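Local atomic coordinates of putative tetrapyrrole (Corrin/porphyrin) methylase (Bacteroides fragilis, PDB entry 3FFY), a protein that probably methylates the 2'-hydroxyl of a cytidine ribose in 16S rRNA using S-adenosyl-L-methionine, the present chain being its C-terminal part. Residues A[3-8]-A[105-110]; A[10-15]-A[83-88]; A[57-62]-A[70-75]. One frame throughout, in Å; residues are numbered along the deposited sequence.

Contact 1 (A[3-8]-A[105-110]); sequences ATAFVP and EIVIVL
Val107 meets Ala5 and Phe6 with both of its methyls, one for each of the two consecutive residues. Its CG2, which stands beside the backbone N, lies 3.9 Å from Ala5 CB, the closest approach between the two side chains. The other branch, CG1, is anti to the backbone N (chi1 -179°) and comes to 4.0 Å from Phe6 CA, near the root of that side chain and not its ring. The valine thus forks against these two residues, with no hydrogen bond between the segments. Phe6 holds CG between its backbone N and carbonyl carbon (chi1 77°), which carries the ring away from the strand; one ring face is covered by Val7 CG2, 3.6 Å above the plane and offset toward the rim. Beyond the two segments the same ring meets Phe22 with the planes at about 45°. Tyr49, on the neighbouring strand, hydrogen-bonds through OH to Ala3 O and Phe6 N. Helix 6-12 therefore lies on one face of the mixed sheet over its central strand 106-110, the layered alpha/beta packing of the C-terminal domain of tetrapyrrole methylase-type enzymes.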
loop_
_atom_site.group_PDB
_atom_site.type_symbol
_atom_site.label_atom_id
_atom_site.label_comp_id
_atom_site.label_asym_id
_atom_site.label_seq_id
_atom_site.Cartn_x
_atom_site.Cartn_y
_atom_site.Cartn_z
ATOM N N ALA A 3 15.965 5.987 -6.039
ATOM C CA ALA A 3 16.612 6.373 -4.749
ATOM C C ALA A 3 15.616 6.669 -3.601
ATOM O O ALA A 3 15.893 6.326 -2.473
ATOM C CB ALA A 3 17.558 7.564 -4.972
ATOM N N THR A 4 14.479 7.309 -3.921
ATOM C CA THR A 4 13.442 7.717 -2.956
ATOM C C THR A 4 12.181 6.849 -3.047
ATOM O O THR A 4 11.067 7.273 -2.716
ATOM C CB THR A 4 13.086 9.166 -3.136
ATOM O OG1 THR A 4 12.735 9.406 -4.508
ATOM C CG2 THR A 4 14.269 10.025 -2.735
ATOM N N ALA A 5 12.413 5.599 -3.455
ATOM C CA ALA A 5 11.421 4.518 -3.404
ATOM C C ALA A 5 10.837 4.336 -2.000
ATOM O O ALA A 5 9.703 3.862 -1.853
ATOM C CB ALA A 5 12.077 3.200 -3.877
ATOM N N PHE A 6 11.607 4.691 -0.970
ATOM C CA PHE A 6 11.106 4.555 0.380
ATOM C C PHE A 6 9.871 5.395 0.659
ATOM O O PHE A 6 9.059 4.989 1.480
ATOM C CB PHE A 6 12.185 4.806 1.434
ATOM C CG PHE A 6 12.520 6.254 1.649
ATOM C CD1 PHE A 6 11.755 7.044 2.490
ATOM C CD2 PHE A 6 13.634 6.829 1.001
ATOM C CE1 PHE A 6 12.101 8.385 2.661
ATOM C CE2 PHE A 6 13.968 8.132 1.154
ATOM C CZ PHE A 6 13.213 8.927 1.984
ATOM N N VAL A 7 9.721 6.535 -0.016
ATOM C CA VAL A 7 8.581 7.441 0.265
ATOM C C VAL A 7 7.228 6.697 0.065
ATOM O O VAL A 7 6.475 6.520 1.009
ATOM C CB VAL A 7 8.710 8.759 -0.502
ATOM C CG1 VAL A 7 7.513 9.711 -0.204
ATOM C CG2 VAL A 7 10.020 9.465 -0.139
ATOM N N PRO A 8 6.956 6.167 -1.141
ATOM C CA PRO A 8 5.681 5.421 -1.238
ATOM C C PRO A 8 5.621 4.131 -0.406
ATOM O O PRO A 8 4.538 3.705 -0.008
ATOM C CB PRO A 8 5.580 5.092 -2.737
ATOM C CG PRO A 8 7.041 5.170 -3.247
ATOM C CD PRO A 8 7.628 6.299 -2.448
ATOM N N GLU A 105 14.301 -4.855 -6.864
ATOM C CA GLU A 105 14.726 -4.166 -5.678
ATOM C C GLU A 105 13.479 -3.819 -4.846
ATOM O O GLU A 105 12.446 -3.368 -5.375
ATOM C CB GLU A 105 15.524 -2.900 -6.000
ATOM C CG GLU A 105 16.321 -2.364 -4.772
ATOM C CD GLU A 105 17.526 -3.236 -4.395
ATOM O OE1 GLU A 105 17.885 -4.216 -5.142
ATOM O OE2 GLU A 105 18.111 -2.922 -3.320
ATOM N N ILE A 106 13.575 -4.084 -3.548
ATOM C CA ILE A 106 12.470 -3.814 -2.654
ATOM C C ILE A 106 12.900 -2.872 -1.544
ATOM O O ILE A 106 14.080 -2.612 -1.347
ATOM C CB ILE A 106 11.854 -5.119 -2.091
ATOM C CG1 ILE A 106 12.922 -6.027 -1.444
ATOM C CG2 ILE A 106 11.141 -5.884 -3.238
ATOM C CD1 ILE A 106 13.520 -7.111 -2.465
ATOM N N VAL A 107 11.889 -2.367 -0.859
ATOM C CA VAL A 107 12.005 -1.553 0.318
ATOM C C VAL A 107 11.355 -2.387 1.416
ATOM O O VAL A 107 10.266 -2.991 1.224
ATOM C CB VAL A 107 11.208 -0.185 0.180
ATOM C CG1 VAL A 107 11.361 0.696 1.436
ATOM C CG2 VAL A 107 11.578 0.560 -1.114
ATOM N N ILE A 108 12.048 -2.455 2.565
ATOM C CA ILE A 108 11.540 -3.061 3.746
ATOM C C ILE A 108 11.239 -1.960 4.749
ATOM O O ILE A 108 12.124 -1.149 5.085
ATOM C CB ILE A 108 12.552 -4.076 4.386
ATOM C CG1 ILE A 108 13.049 -5.053 3.319
ATOM C CG2 ILE A 108 11.890 -4.786 5.626
ATOM C CD1 ILE A 108 14.265 -5.972 3.746
ATOM N N VAL A 109 9.987 -1.937 5.210
ATOM C CA VAL A 109 9.557 -1.015 6.278
ATOM C C VAL A 109 9.230 -1.864 7.486
ATOM O O VAL A 109 8.275 -2.656 7.469
ATOM C CB VAL A 109 8.348 -0.160 5.867
ATOM C CG1 VAL A 109 7.976 0.901 6.994
ATOM C CG2 VAL A 109 8.682 0.537 4.569
ATOM N N LEU A 110 10.078 -1.741 8.508
ATOM C CA LEU A 110 10.054 -2.557 9.712
ATOM C C LEU A 110 9.569 -1.707 10.900
ATOM O O LEU A 110 10.094 -0.638 11.184
ATOM C CB LEU A 110 11.481 -3.054 10.021
ATOM C CG LEU A 110 11.666 -4.043 11.201
ATOM C CD1 LEU A 110 10.912 -5.432 11.007
ATOM C CD2 LEU A 110 13.193 -4.207 11.523
#

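Contact 2 (A[10-15]-A[83-88]); sequences LVASGL and EETVRG
A threonine hydroxyl oxygen packs against a methyl group here: Ala12 CB lies 3.6 Å from Thr85 OG1, and no hydrogen bond joins the two segments. The setting is the alpha/beta sheet of the methylase C-terminal domain, where Ala12 of helix 6-12 rests on strand 82-87, the outermost strand on this side within the chain. Thr85 OG1 has its polar partner elsewhere, in Ser75 OG on the adjacent strand, so its contact with the alanine is one of packing. Chi1 of -63° sets OG1 beside the threonine's own backbone N and anti to the carbonyl carbon. Farther along the strand, in the one of its two deposited conformers described here, Arg87 runs extended from CA to CD and so brings CD to the carbonyls of Ala12 and Ser13, 3.9 Å from Ala12 O and 3.8 Å from Ser13 O. A bend at chi3 then turns NE and the guanidinium, which stands oblique to Ser13 O. Arg87 also packs on Val11 of the second subunit, and residues 83-86 form an antiparallel ladder with a strand of that subunit, carrying the sheet across the dimer interface. On the helix side, the chain leaves helical geometry at Gly14, with positive phi. The CB of Ser13 leaves the backbone away from strand 82-87. Its OG donates back to Leu10 O, tilted 25° from the carbonyl plane, on the same face as Ser13 N, which also bonds that oxygen. In an ST turn, the same OG accepts from Leu15 N at 2.9 Å, with an N-H...O angle of 155°.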
loop_
_atom_site.group_PDB
_atom_site.type_symbol
_atom_site.label_atom_id
_atom_site.label_comp_id
_atom_site.label_asym_id
_atom_site.label_seq_id
_atom_site.Cartn_x
_atom_site.Cartn_y
_atom_site.Cartn_z
ATOM N N LEU A 10 6.747 3.739 2.617
ATOM C CA LEU A 10 6.299 4.156 3.939
ATOM C C LEU A 10 4.786 4.348 3.937
ATOM O O LEU A 10 4.134 3.925 4.876
ATOM C CB LEU A 10 6.957 5.463 4.422
ATOM C CG LEU A 10 8.305 5.412 5.141
ATOM C CD1 LEU A 10 8.939 6.850 5.143
ATOM C CD2 LEU A 10 8.136 4.785 6.571
ATOM N N VAL A 11 4.252 5.009 2.904
ATOM C CA VAL A 11 2.808 5.263 2.804
ATOM C C VAL A 11 1.996 3.964 2.740
ATOM O O VAL A 11 1.003 3.814 3.417
ATOM C CB VAL A 11 2.487 6.128 1.573
ATOM C CG1 VAL A 11 0.971 6.231 1.385
ATOM C CG2 VAL A 11 3.062 7.475 1.721
ATOM N N ALA A 12 2.485 3.015 1.948
ATOM C CA ALA A 12 1.866 1.724 1.717
ATOM C C ALA A 12 1.912 0.856 2.941
ATOM O O ALA A 12 1.157 -0.108 3.035
ATOM C CB ALA A 12 2.637 0.975 0.559
ATOM N N SER A 13 2.805 1.176 3.883
ATOM C CA SER A 13 3.180 0.195 4.923
ATOM C C SER A 13 2.138 0.003 6.015
ATOM O O SER A 13 2.163 -0.994 6.736
ATOM C CB SER A 13 4.505 0.575 5.613
ATOM O OG SER A 13 4.280 1.642 6.532
ATOM N N GLY A 14 1.267 0.978 6.173
ATOM C CA GLY A 14 0.409 1.009 7.321
ATOM C C GLY A 14 1.122 1.035 8.684
ATOM O O GLY A 14 0.493 0.695 9.699
ATOM N N LEU A 15 2.402 1.435 8.720
ATOM C CA LEU A 15 3.189 1.528 9.969
ATOM C C LEU A 15 3.429 3.014 10.295
ATOM O O LEU A 15 3.272 3.872 9.430
ATOM C CB LEU A 15 4.517 0.734 9.865
ATOM C CG LEU A 15 4.431 -0.796 9.750
ATOM C CD1 LEU A 15 5.818 -1.419 9.464
ATOM C CD2 LEU A 15 3.811 -1.369 11.004
ATOM N N GLU A 83 2.379 0.538 -6.802
ATOM C CA GLU A 83 3.212 -0.158 -5.826
ATOM C C GLU A 83 2.616 -1.527 -5.605
ATOM O O GLU A 83 1.438 -1.761 -5.799
ATOM C CB GLU A 83 3.262 0.657 -4.537
ATOM C CG GLU A 83 4.366 0.278 -3.542
ATOM C CD GLU A 83 5.677 1.106 -3.590
ATOM O OE1 GLU A 83 6.455 0.904 -2.639
ATOM O OE2 GLU A 83 5.947 1.937 -4.512
ATOM N N GLU A 84 3.454 -2.451 -5.213
ATOM C CA GLU A 84 3.049 -3.776 -4.869
ATOM C C GLU A 84 3.601 -4.036 -3.471
ATOM O O GLU A 84 4.774 -3.761 -3.221
ATOM C CB GLU A 84 3.728 -4.675 -5.844
ATOM C CG GLU A 84 3.003 -5.891 -6.139
ATOM C CD GLU A 84 3.826 -6.802 -7.016
ATOM O OE1 GLU A 84 5.014 -6.438 -7.288
ATOM O OE2 GLU A 84 3.279 -7.857 -7.437
ATOM N N THR A 85 2.782 -4.542 -2.563
ATOM C CA THR A 85 3.177 -4.618 -1.176
ATOM C C THR A 85 2.749 -5.913 -0.517
ATOM O O THR A 85 1.646 -6.428 -0.781
ATOM C CB THR A 85 2.626 -3.398 -0.399
ATOM O OG1 THR A 85 3.225 -2.234 -0.944
ATOM C CG2 THR A 85 2.960 -3.436 1.087
ATOM N N VAL A 86 3.661 -6.454 0.306
ATOM C CA VAL A 86 3.402 -7.629 1.188
ATOM C C VAL A 86 3.611 -7.191 2.619
ATOM O O VAL A 86 4.702 -6.683 2.958
ATOM C CB VAL A 86 4.272 -8.850 0.847
ATOM C CG1 VAL A 86 3.892 -10.041 1.754
ATOM C CG2 VAL A 86 4.093 -9.243 -0.715
ATOM N N ARG A 87 2.565 -7.291 3.440
ATOM C CA ARG A 87 2.645 -6.838 4.844
ATOM C C ARG A 87 2.058 -7.843 5.800
ATOM O O ARG A 87 1.065 -8.496 5.490
ATOM C CB ARG A 87 2.047 -5.407 5.070
ATOM C CG ARG A 87 0.938 -4.953 4.129
ATOM C CD ARG A 87 0.364 -3.571 4.527
ATOM N NE ARG A 87 -0.428 -3.656 5.758
ATOM C CZ ARG A 87 -1.740 -3.913 5.830
ATOM N NH1 ARG A 87 -2.485 -4.101 4.735
ATOM N NH2 ARG A 87 -2.325 -3.980 7.022
ATOM N N GLY A 88 2.691 -7.958 6.960
ATOM C CA GLY A 88 2.275 -8.835 8.016
ATOM C C GLY A 88 3.376 -8.917 9.054
ATOM O O GLY A 88 4.177 -8.003 9.200
#

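Contact 3 (A[57-62]-A[70-75]); sequences KTLTQF and RQVSVS
Leu59 points from helix 55-66 at two valines of strand 71-77, its CD2 lying 4.1 Å from Val74 CG2 and 4.4 Å from Val72 CG2. This is helix-on-sheet packing in the alpha/beta domain, on the face of the sheet away from helix 6-12. One leucine methyl thus serves both valines, which stand two residues apart on the strand and so face the same way. The leucine and Val74 cross obliquely, and the contact is wholly apolar. Leu59 has CG anti to its carbonyl carbon (chi1 -67°); chi2 (177°) sets CD1 anti to CA, and CD2, the other branch, turns to the valines. In Val74, CG2 is the branch beside the backbone N. The next shell closes round these groups: Leu93 of helix 90-99 touches both valines, while Ile108 and Ile106 of strand 106-110 pack on Val72 and Val74 respectively. One turn along from Thr58, Phe62 turns its ring so that Thr58 CG2 lies 3.5 Å above one face, offset toward the rim, and Phe66 meets the same ring edge-to-face. The polar end of Thr58 is bound elsewhere, its OG1 bonding Glu50 OE1 and Arg32 NH2. Within the helix, the turn carrying Leu59 is held by successive backbone bonds, Gln61 N to Lys57 O and Phe62 N to Thr58 O, the latter 2.8 Å long.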
loop_
_atom_site.group_PDB
_atom_site.type_symbol
_atom_site.label_atom_id
_atom_site.label_comp_id
_atom_site.label_asym_id
_atom_site.label_seq_id
_atom_site.Cartn_x
_atom_site.Cartn_y
_atom_site.Cartn_z
ATOM N N LYS A 57 17.014 -13.975 3.560
ATOM C CA LYS A 57 18.044 -13.931 4.633
ATOM C C LYS A 57 17.830 -12.739 5.565
ATOM O O LYS A 57 17.773 -12.908 6.786
ATOM C CB LYS A 57 19.466 -13.847 4.041
ATOM C CG LYS A 57 20.624 -13.862 5.088
ATOM C CD LYS A 57 22.024 -13.663 4.452
ATOM C CE LYS A 57 23.066 -13.165 5.512
ATOM N NZ LYS A 57 24.473 -13.236 5.027
ATOM N N THR A 58 17.704 -11.549 4.973
ATOM C CA THR A 58 17.488 -10.335 5.767
ATOM C C THR A 58 16.234 -10.469 6.670
ATOM O O THR A 58 16.278 -10.140 7.865
ATOM C CB THR A 58 17.420 -9.076 4.874
ATOM O OG1 THR A 58 18.733 -8.817 4.373
ATOM C CG2 THR A 58 16.940 -7.875 5.675
ATOM N N LEU A 59 15.124 -10.947 6.090
ATOM C CA LEU A 59 13.872 -11.122 6.840
ATOM C C LEU A 59 14.022 -12.151 7.934
ATOM O O LEU A 59 13.516 -11.958 9.032
ATOM C CB LEU A 59 12.721 -11.529 5.930
ATOM C CG LEU A 59 12.262 -10.473 4.934
ATOM C CD1 LEU A 59 11.190 -11.114 4.101
ATOM C CD2 LEU A 59 11.759 -9.212 5.571
ATOM N N THR A 60 14.767 -13.224 7.646
ATOM C CA THR A 60 15.023 -14.253 8.638
ATOM C C THR A 60 15.817 -13.674 9.802
ATOM O O THR A 60 15.471 -13.843 10.967
ATOM C CB THR A 60 15.737 -15.455 8.029
ATOM O OG1 THR A 60 14.923 -15.944 6.945
ATOM C CG2 THR A 60 15.890 -16.502 9.066
ATOM N N GLN A 61 16.870 -12.943 9.483
ATOM C CA GLN A 61 17.676 -12.359 10.552
ATOM C C GLN A 61 16.908 -11.275 11.313
ATOM O O GLN A 61 17.087 -11.120 12.516
ATOM C CB GLN A 61 18.980 -11.818 9.978
ATOM C CG GLN A 61 19.800 -12.930 9.343
ATOM C CD GLN A 61 21.179 -12.465 8.903
ATOM O OE1 GLN A 61 21.315 -11.594 8.043
ATOM N NE2 GLN A 61 22.211 -13.048 9.497
ATOM N N PHE A 62 16.095 -10.498 10.609
ATOM C CA PHE A 62 15.185 -9.565 11.262
ATOM C C PHE A 62 14.319 -10.320 12.303
ATOM O O PHE A 62 14.133 -9.848 13.458
ATOM C CB PHE A 62 14.288 -8.849 10.219
ATOM C CG PHE A 62 14.938 -7.664 9.506
ATOM C CD1 PHE A 62 16.296 -7.374 9.630
ATOM C CD2 PHE A 62 14.167 -6.843 8.672
ATOM C CE1 PHE A 62 16.837 -6.296 8.987
ATOM C CE2 PHE A 62 14.708 -5.778 8.054
ATOM C CZ PHE A 62 16.033 -5.496 8.180
ATOM N N ARG A 70 7.184 -9.249 14.777
ATOM C CA ARG A 70 7.331 -7.826 14.428
ATOM C C ARG A 70 6.709 -7.548 13.083
ATOM O O ARG A 70 6.954 -8.264 12.100
ATOM C CB ARG A 70 8.780 -7.399 14.388
ATOM C CG ARG A 70 9.029 -5.869 14.264
ATOM C CD ARG A 70 8.659 -5.089 15.567
ATOM N NE ARG A 70 9.553 -5.334 16.683
ATOM C CZ ARG A 70 10.743 -4.746 16.894
ATOM N NH1 ARG A 70 11.452 -5.102 17.961
ATOM N NH2 ARG A 70 11.246 -3.828 16.067
ATOM N N GLN A 71 5.926 -6.476 13.039
ATOM C CA GLN A 71 5.294 -6.040 11.814
ATOM C C GLN A 71 6.293 -5.486 10.820
ATOM O O GLN A 71 7.255 -4.789 11.176
ATOM C CB GLN A 71 4.173 -5.032 12.104
ATOM C CG GLN A 71 2.945 -5.622 12.781
ATOM C CD GLN A 71 2.174 -6.606 11.865
ATOM O OE1 GLN A 71 1.985 -6.343 10.674
ATOM N NE2 GLN A 71 1.704 -7.712 12.429
ATOM N N VAL A 72 6.067 -5.847 9.548
ATOM C CA VAL A 72 6.921 -5.476 8.470
ATOM C C VAL A 72 6.103 -5.343 7.199
ATOM O O VAL A 72 4.979 -5.914 7.081
ATOM C CB VAL A 72 7.994 -6.557 8.273
ATOM C CG1 VAL A 72 7.327 -7.945 7.918
ATOM C CG2 VAL A 72 9.092 -6.121 7.269
ATOM N N SER A 73 6.642 -4.578 6.248
ATOM C CA SER A 73 6.009 -4.344 4.940
ATOM C C SER A 73 7.138 -4.408 3.924
ATOM O O SER A 73 8.139 -3.687 4.082
ATOM C CB SER A 73 5.407 -2.930 4.879
ATOM O OG SER A 73 4.544 -2.780 3.766
ATOM N N VAL A 74 6.963 -5.197 2.871
ATOM C CA VAL A 74 7.943 -5.243 1.811
ATOM C C VAL A 74 7.251 -4.777 0.531
ATOM O O VAL A 74 6.146 -5.255 0.175
ATOM C CB VAL A 74 8.596 -6.640 1.701
ATOM C CG1 VAL A 74 9.397 -6.749 0.373
ATOM C CG2 VAL A 74 9.442 -6.935 2.996
ATOM N N SER A 75 7.864 -3.790 -0.101
ATOM C CA SER A 75 7.258 -3.110 -1.212
ATOM C C SER A 75 8.173 -3.013 -2.425
ATOM O O SER A 75 9.410 -2.812 -2.348
ATOM C CB SER A 75 6.824 -1.674 -0.839
ATOM O OG SER A 75 5.803 -1.701 0.127
#

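From the N terminus, helix 6-12 supplies the first side of two contacts. Contact 1 closes the longest loop, joining residues 3-8 to strand 106-110 near the chain's end. Contact 2, made by residues 10-15 with strand 82-87, nests inside it, and contact 3, between helix 55-66 and strand 71-77, nests inside both; none cross. The three strands are consecutive in the sheet, with 71-77 between the other two. Val109 N lies 2.8 Å from Ser73 O, a probable hydrogen bond linking contacts 1 and 3, and Val86 O lies 2.7 Å from Val74 N, probably another, linking contacts 2 and 3.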